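PDB 3GDW: sigma-54 interaction domain protein from Enterococcus faecalis, which is of unknown function, the crystallised piece being a PTS EIIA-like domain of a longer protein that probably binds ATP and DNA. Local coordinates for residues G6-M11 against E49-Q54; N64-L69 against N80-E85. One frame throughout, in Å; residues are numbered along the deposited sequence.

Contact 1. Residues G6-M11 against E49-Q54; sequences GVFVLM and EQLRNQ
Leu51 sends CG anti to its backbone N (chi1 166°), and this swings both of its methyl groups across to Phe8 and Leu10 of the strand. Phe8 answers with CG anti to its carbonyl carbon (chi1 -69°), which lays the ring back along the strand toward Gly6, with CG and CD1 beside Leu51. The methyl CD1 of Leu51 then rests 3.6 Å from CD1 of Phe8, and it is almost as near to CG of the same ring. The approach is oblique. The other branch of Leu51 serves the next residue on this face: its CD2 lies 4.0 Å from CD2 of Leu10. One leucine thus divides its two methyls between two strand residues.

A turn further along the helix, the extended chain of Gln54 carries its amide obliquely to the CE1 corner of the Phe8 ring. Gln54 NE2 lies 3.9 Å from Phe8 CE1, with the amide and ring planes 63° apart. The same NE2 makes a weak hydrogen bond to Thr34 OG1, on the neighbouring strand 34-38.

The contact lays helix 44-57 against the central parallel sheet of the EIIA-like domain. The local strand and helix axes run nearly antiparallel and come within 11.1 Å. Leu68 and Met36, from the strands flanking 6-12, also touch Leu51. On the outer side of the helix, Arg52 NE hydrogen-bonds Asn53 OD1 at 2.8 Å, in the guanidinium plane but above the carbonyl plane. The contact is thus apolar through Phe8, Leu10 and Leu51, with the partly exposed, weakly hydrogen-bonded Gln54 amide at its edge.

Contact 2. Residues N64-L69 against N80-E85; sequences NGILLL and NMLFEE
Ile66 and Leu82 face each other where strand 66-70 runs beneath helix 78-86, and the nearest CA atoms, those of Ile66 and Phe83, stay 9.1 Å apart. Together with strand 90-93 these elements form a beta-alpha-beta unit of the parallel sheet, and this contact packs the connecting helix on its first strand. The backbones are too far apart to touch, so side chains fill the distance.

Leu82 is the helix residue that reaches the strand. Its CB points toward the strand, and it uses a single methyl, CD1, for both of its partners. Ile66 meets it with the end of its longer branch. That branch starts with CG1 anti to the carbonyl carbon (chi1 -68°) and is extended at chi2, which carries CD1 out toward the helix. The two side chains cross at about a right angle. Leu68, two residues on and on the same face of the strand, brings up its CD2 more obliquely.

Neighbouring elements complete this buried apolar cluster. Val55 of helix 44-57 touches both Ile66 and Leu82, and Leu51 of the same helix touches Leu68. Thr90 on strand 90-93 lies against Ile66 and Leu68. On the exposed side of the helix, Glu85 OE1 is hydrogen-bonded to Tyr48 OH of helix 44-57. At the centre, Leu82 CD1 sits 4.0 Å from Ile66 CD1 and 4.2 Å from Leu68 CD2.

Overall arrangement
From the N terminus the chain first lays down strand 6-12. It passes through helix 16-28 and strand 34-38, and contact 1 closes this long loop when helix 44-57 returns to the first strand. Contact 2 opens only afterwards, on strand 66-70, and closes a shorter loop at helix 78-86. The two are in series, neither nested nor crossed. Their centres lie about 9 Å apart. Strands 6-12 and 66-70 are neighbours in the sheet, joined by a probable hydrogen bond from Leu67 N to Gly6 O. The helices are linked by the Arg52–Glu85 salt bridge. Together the contacts tie two adjacent helices to two adjacent strands.

Contact 1. Residues G6-M11 against E49-Q54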
loop_
_atom_site.group_PDB
_atom_site.type_symbol
_atom_site.label_atom_id
_atom_site.label_comp_id
_atom_site.label_asym_id
_atom_site.label_seq_id
_atom_site.Cartn_x
_atom_site.Cartn_y
_atom_site.Cartn_z
ATOM N N GLY B 6 0.181 -20.118 -1.572
ATOM C CA GLY B 6 -0.375 -19.315 -2.660
ATOM C C GLY B 6 -0.684 -17.890 -2.217
ATOM O O GLY B 6 -1.452 -17.667 -1.262
ATOM N N VAL B 7 -0.090 -16.928 -2.905
ATOM C CA VAL B 7 -0.268 -15.503 -2.555
ATOM C C VAL B 7 -1.221 -14.845 -3.543
ATOM O O VAL B 7 -1.005 -14.911 -4.766
ATOM C CB VAL B 7 1.062 -14.747 -2.536
ATOM C CG1 VAL B 7 0.864 -13.279 -2.060
ATOM C CG2 VAL B 7 2.035 -15.443 -1.625
ATOM N N PHE B 8 -2.285 -14.239 -3.016
ATOM C CA PHE B 8 -3.232 -13.503 -3.848
ATOM C C PHE B 8 -3.293 -12.067 -3.372
ATOM O O PHE B 8 -3.439 -11.809 -2.156
ATOM C CB PHE B 8 -4.633 -14.144 -3.783
ATOM C CG PHE B 8 -4.708 -15.490 -4.464
ATOM C CD1 PHE B 8 -5.244 -15.605 -5.748
ATOM C CD2 PHE B 8 -4.222 -16.635 -3.824
ATOM C CE1 PHE B 8 -5.317 -16.868 -6.389
ATOM C CE2 PHE B 8 -4.273 -17.888 -4.444
ATOM C CZ PHE B 8 -4.826 -18.006 -5.730
ATOM N N VAL B 9 -3.160 -11.130 -4.310
ATOM C CA VAL B 9 -3.180 -9.705 -3.947
ATOM C C VAL B 9 -4.477 -9.094 -4.481
ATOM O O VAL B 9 -4.683 -9.060 -5.695
ATOM C CB VAL B 9 -1.934 -8.915 -4.536
ATOM C CG1 VAL B 9 -1.928 -7.499 -4.033
ATOM C CG2 VAL B 9 -0.594 -9.609 -4.197
ATOM N N LEU B 10 -5.346 -8.618 -3.582
ATOM C CA LEU B 10 -6.652 -8.065 -3.977
ATOM C C LEU B 10 -6.801 -6.654 -3.454
ATOM O O LEU B 10 -6.713 -6.434 -2.239
ATOM C CB LEU B 10 -7.806 -8.928 -3.434
ATOM C CG LEU B 10 -8.272 -10.048 -4.378
ATOM C CD1 LEU B 10 -7.232 -11.129 -4.464
ATOM C CD2 LEU B 10 -9.616 -10.644 -3.922
HETATM N N MSE B 11 -7.014 -5.691 -4.361
HETATM C CA MSE B 11 -7.092 -4.265 -3.963
HETATM C C MSE B 11 -8.115 -3.458 -4.752
HETATM O O MSE B 11 -8.471 -3.809 -5.877
HETATM C CB MSE B 11 -5.697 -3.588 -4.057
HETATM C CG MSE B 11 -4.700 -4.174 -3.091
HETATM SE SE MSE B 11 -2.933 -3.476 -3.293
HETATM C CE MSE B 11 -2.107 -4.549 -1.897
ATOM N N GLU B 49 -16.130 -13.976 -6.004
ATOM C CA GLU B 49 -16.379 -15.098 -6.898
ATOM C C GLU B 49 -15.203 -15.308 -7.876
ATOM O O GLU B 49 -14.876 -16.450 -8.203
ATOM C CB GLU B 49 -17.732 -14.962 -7.612
ATOM C CG GLU B 49 -18.896 -15.085 -6.662
ATOM C CD GLU B 49 -20.263 -14.926 -7.314
ATOM O OE1 GLU B 49 -20.377 -15.008 -8.564
ATOM O OE2 GLU B 49 -21.237 -14.720 -6.554
ATOM N N GLN B 50 -14.559 -14.219 -8.304
ATOM C CA GLN B 50 -13.341 -14.315 -9.128
ATOM C C GLN B 50 -12.250 -15.066 -8.371
ATOM O O GLN B 50 -11.585 -15.952 -8.908
ATOM C CB GLN B 50 -12.790 -12.914 -9.439
ATOM C CG GLN B 50 -13.676 -12.081 -10.324
ATOM C CD GLN B 50 -13.591 -12.537 -11.753
ATOM O OE1 GLN B 50 -12.497 -12.582 -12.334
ATOM N NE2 GLN B 50 -14.733 -12.879 -12.333
ATOM N N LEU B 51 -12.051 -14.682 -7.112
ATOM C CA LEU B 51 -11.002 -15.288 -6.306
ATOM C C LEU B 51 -11.316 -16.763 -6.012
ATOM O O LEU B 51 -10.471 -17.649 -6.169
ATOM C CB LEU B 51 -10.815 -14.485 -5.024
ATOM C CG LEU B 51 -10.008 -15.166 -3.942
ATOM C CD1 LEU B 51 -8.506 -15.215 -4.344
ATOM C CD2 LEU B 51 -10.220 -14.386 -2.669
ATOM N N ARG B 52 -12.543 -17.013 -5.585
ATOM C CA ARG B 52 -12.974 -18.349 -5.226
ATOM C C ARG B 52 -12.825 -19.307 -6.416
ATOM O O ARG B 52 -12.364 -20.449 -6.251
ATOM C CB ARG B 52 -14.434 -18.296 -4.761
ATOM C CG ARG B 52 -15.011 -19.599 -4.228
ATOM C CD ARG B 52 -15.615 -20.477 -5.316
ATOM N NE ARG B 52 -16.446 -19.746 -6.277
ATOM C CZ ARG B 52 -17.648 -19.224 -6.024
ATOM N NH1 ARG B 52 -18.200 -19.328 -4.828
ATOM N NH2 ARG B 52 -18.292 -18.578 -6.987
ATOM N N ASN B 53 -13.230 -18.849 -7.603
ATOM C CA ASN B 53 -13.133 -19.660 -8.804
ATOM C C ASN B 53 -11.703 -20.075 -9.156
ATOM O O ASN B 53 -11.466 -21.215 -9.575
ATOM C CB ASN B 53 -13.793 -18.950 -9.990
ATOM C CG ASN B 53 -15.295 -18.810 -9.820
ATOM O OD1 ASN B 53 -15.911 -19.514 -9.042
ATOM N ND2 ASN B 53 -15.885 -17.882 -10.552
ATOM N N GLN B 54 -10.746 -19.168 -8.996
ATOM C CA GLN B 54 -9.369 -19.547 -9.273
ATOM C C GLN B 54 -8.818 -20.484 -8.197
ATOM O O GLN B 54 -8.153 -21.479 -8.512
ATOM C CB GLN B 54 -8.473 -18.342 -9.455
ATOM C CG GLN B 54 -7.167 -18.747 -10.143
ATOM C CD GLN B 54 -6.198 -17.602 -10.283
ATOM O OE1 GLN B 54 -6.603 -16.471 -10.567
ATOM N NE2 GLN B 54 -4.899 -17.882 -10.081
#

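Contact 2. Residues N64-L69 against N80-E85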
loop_
_atom_site.group_PDB
_atom_site.type_symbol
_atom_site.label_atom_id
_atom_site.label_comp_id
_atom_site.label_asym_id
_atom_site.label_seq_id
_atom_site.Cartn_x
_atom_site.Cartn_y
_atom_site.Cartn_z
ATOM N N ASN B 64 -0.560 -26.059 0.954
ATOM C CA ASN B 64 0.060 -25.437 2.125
ATOM C C ASN B 64 -0.528 -24.080 2.488
ATOM O O ASN B 64 0.076 -23.289 3.221
ATOM C CB ASN B 64 1.577 -25.387 1.962
ATOM C CG ASN B 64 2.171 -26.757 1.938
ATOM O OD1 ASN B 64 1.920 -27.565 2.836
ATOM N ND2 ASN B 64 2.915 -27.059 0.891
ATOM N N GLY B 65 -1.726 -23.840 1.984
ATOM C CA GLY B 65 -2.499 -22.698 2.409
ATOM C C GLY B 65 -2.394 -21.518 1.465
ATOM O O GLY B 65 -1.646 -21.534 0.484
ATOM N N ILE B 66 -3.163 -20.492 1.777
ATOM C CA ILE B 66 -3.307 -19.312 0.922
ATOM C C ILE B 66 -3.065 -18.076 1.773
ATOM O O ILE B 66 -3.554 -18.004 2.904
ATOM C CB ILE B 66 -4.767 -19.234 0.369
ATOM C CG1 ILE B 66 -5.045 -20.385 -0.609
ATOM C CG2 ILE B 66 -5.065 -17.841 -0.237
ATOM C CD1 ILE B 66 -6.551 -20.548 -0.980
ATOM N N LEU B 67 -2.323 -17.105 1.240
ATOM C CA LEU B 67 -2.238 -15.808 1.868
ATOM C C LEU B 67 -2.915 -14.737 0.989
ATOM O O LEU B 67 -2.473 -14.496 -0.137
ATOM C CB LEU B 67 -0.755 -15.457 2.104
ATOM C CG LEU B 67 -0.455 -14.093 2.697
ATOM C CD1 LEU B 67 -0.935 -14.028 4.171
ATOM C CD2 LEU B 67 1.042 -13.805 2.574
ATOM N N LEU B 68 -3.973 -14.120 1.514
ATOM C CA LEU B 68 -4.652 -12.977 0.864
ATOM C C LEU B 68 -4.079 -11.688 1.406
ATOM O O LEU B 68 -4.105 -11.452 2.624
ATOM C CB LEU B 68 -6.159 -12.970 1.162
ATOM C CG LEU B 68 -6.969 -14.204 0.745
ATOM C CD1 LEU B 68 -8.472 -13.913 0.875
ATOM C CD2 LEU B 68 -6.655 -14.665 -0.703
ATOM N N LEU B 69 -3.561 -10.876 0.505
ATOM C CA LEU B 69 -3.051 -9.555 0.830
ATOM C C LEU B 69 -4.023 -8.539 0.248
ATOM O O LEU B 69 -4.207 -8.480 -0.966
ATOM C CB LEU B 69 -1.663 -9.402 0.180
ATOM C CG LEU B 69 -0.580 -10.360 0.686
ATOM C CD1 LEU B 69 0.733 -10.079 -0.047
ATOM C CD2 LEU B 69 -0.388 -10.246 2.229
ATOM N N ASN B 80 -11.584 -15.809 5.585
ATOM C CA ASN B 80 -12.361 -16.787 6.296
ATOM C C ASN B 80 -13.396 -17.420 5.365
ATOM O O ASN B 80 -13.662 -18.612 5.472
ATOM C CB ASN B 80 -13.011 -16.190 7.548
ATOM C CG ASN B 80 -13.925 -17.175 8.257
ATOM O OD1 ASN B 80 -13.555 -18.330 8.488
ATOM N ND2 ASN B 80 -15.136 -16.729 8.595
HETATM N N MSE B 81 -13.956 -16.631 4.445
HETATM C CA MSE B 81 -14.946 -17.150 3.492
HETATM C C MSE B 81 -14.373 -18.289 2.658
HETATM O O MSE B 81 -15.025 -19.305 2.465
HETATM C CB MSE B 81 -15.458 -16.046 2.569
HETATM C CG MSE B 81 -16.717 -15.366 3.055
HETATM SE SE MSE B 81 -17.062 -13.729 2.048
HETATM C CE MSE B 81 -18.330 -12.871 3.282
ATOM N N LEU B 82 -13.154 -18.110 2.162
ATOM C CA LEU B 82 -12.487 -19.144 1.368
ATOM C C LEU B 82 -12.203 -20.391 2.179
ATOM O O LEU B 82 -12.369 -21.504 1.685
ATOM C CB LEU B 82 -11.155 -18.639 0.815
ATOM C CG LEU B 82 -10.964 -17.973 -0.530
ATOM C CD1 LEU B 82 -9.434 -17.748 -0.692
ATOM C CD2 LEU B 82 -11.544 -18.776 -1.713
ATOM N N PHE B 83 -11.731 -20.212 3.411
ATOM C CA PHE B 83 -11.504 -21.357 4.297
ATOM C C PHE B 83 -12.795 -22.144 4.542
ATOM O O PHE B 83 -12.796 -23.361 4.412
ATOM C CB PHE B 83 -10.881 -20.958 5.638
ATOM C CG PHE B 83 -10.849 -22.090 6.627
ATOM C CD1 PHE B 83 -9.952 -23.142 6.464
ATOM C CD2 PHE B 83 -11.746 -22.131 7.687
ATOM C CE1 PHE B 83 -9.930 -24.206 7.363
ATOM C CE2 PHE B 83 -11.738 -23.193 8.586
ATOM C CZ PHE B 83 -10.827 -24.231 8.426
ATOM N N GLU B 84 -13.873 -21.442 4.902
ATOM C CA GLU B 84 -15.183 -22.074 5.119
ATOM C C GLU B 84 -15.659 -22.823 3.876
ATOM O O GLU B 84 -16.196 -23.911 3.993
ATOM C CB GLU B 84 -16.254 -21.043 5.497
ATOM C CG GLU B 84 -16.059 -20.330 6.824
ATOM C CD GLU B 84 -16.110 -21.260 8.012
ATOM O OE1 GLU B 84 -17.064 -22.070 8.121
ATOM O OE2 GLU B 84 -15.177 -21.175 8.840
ATOM N N GLU B 85 -15.482 -22.220 2.698
ATOM C CA GLU B 85 -15.995 -22.785 1.440
ATOM C C GLU B 85 -15.131 -23.919 0.862
ATOM O O GLU B 85 -15.660 -24.912 0.364
ATOM C CB GLU B 85 -16.218 -21.685 0.386
ATOM C CG GLU B 85 -16.830 -22.190 -0.939
ATOM C CD GLU B 85 -17.299 -21.069 -1.868
ATOM O OE1 GLU B 85 -17.304 -19.883 -1.450
ATOM O OE2 GLU B 85 -17.675 -21.381 -3.025
#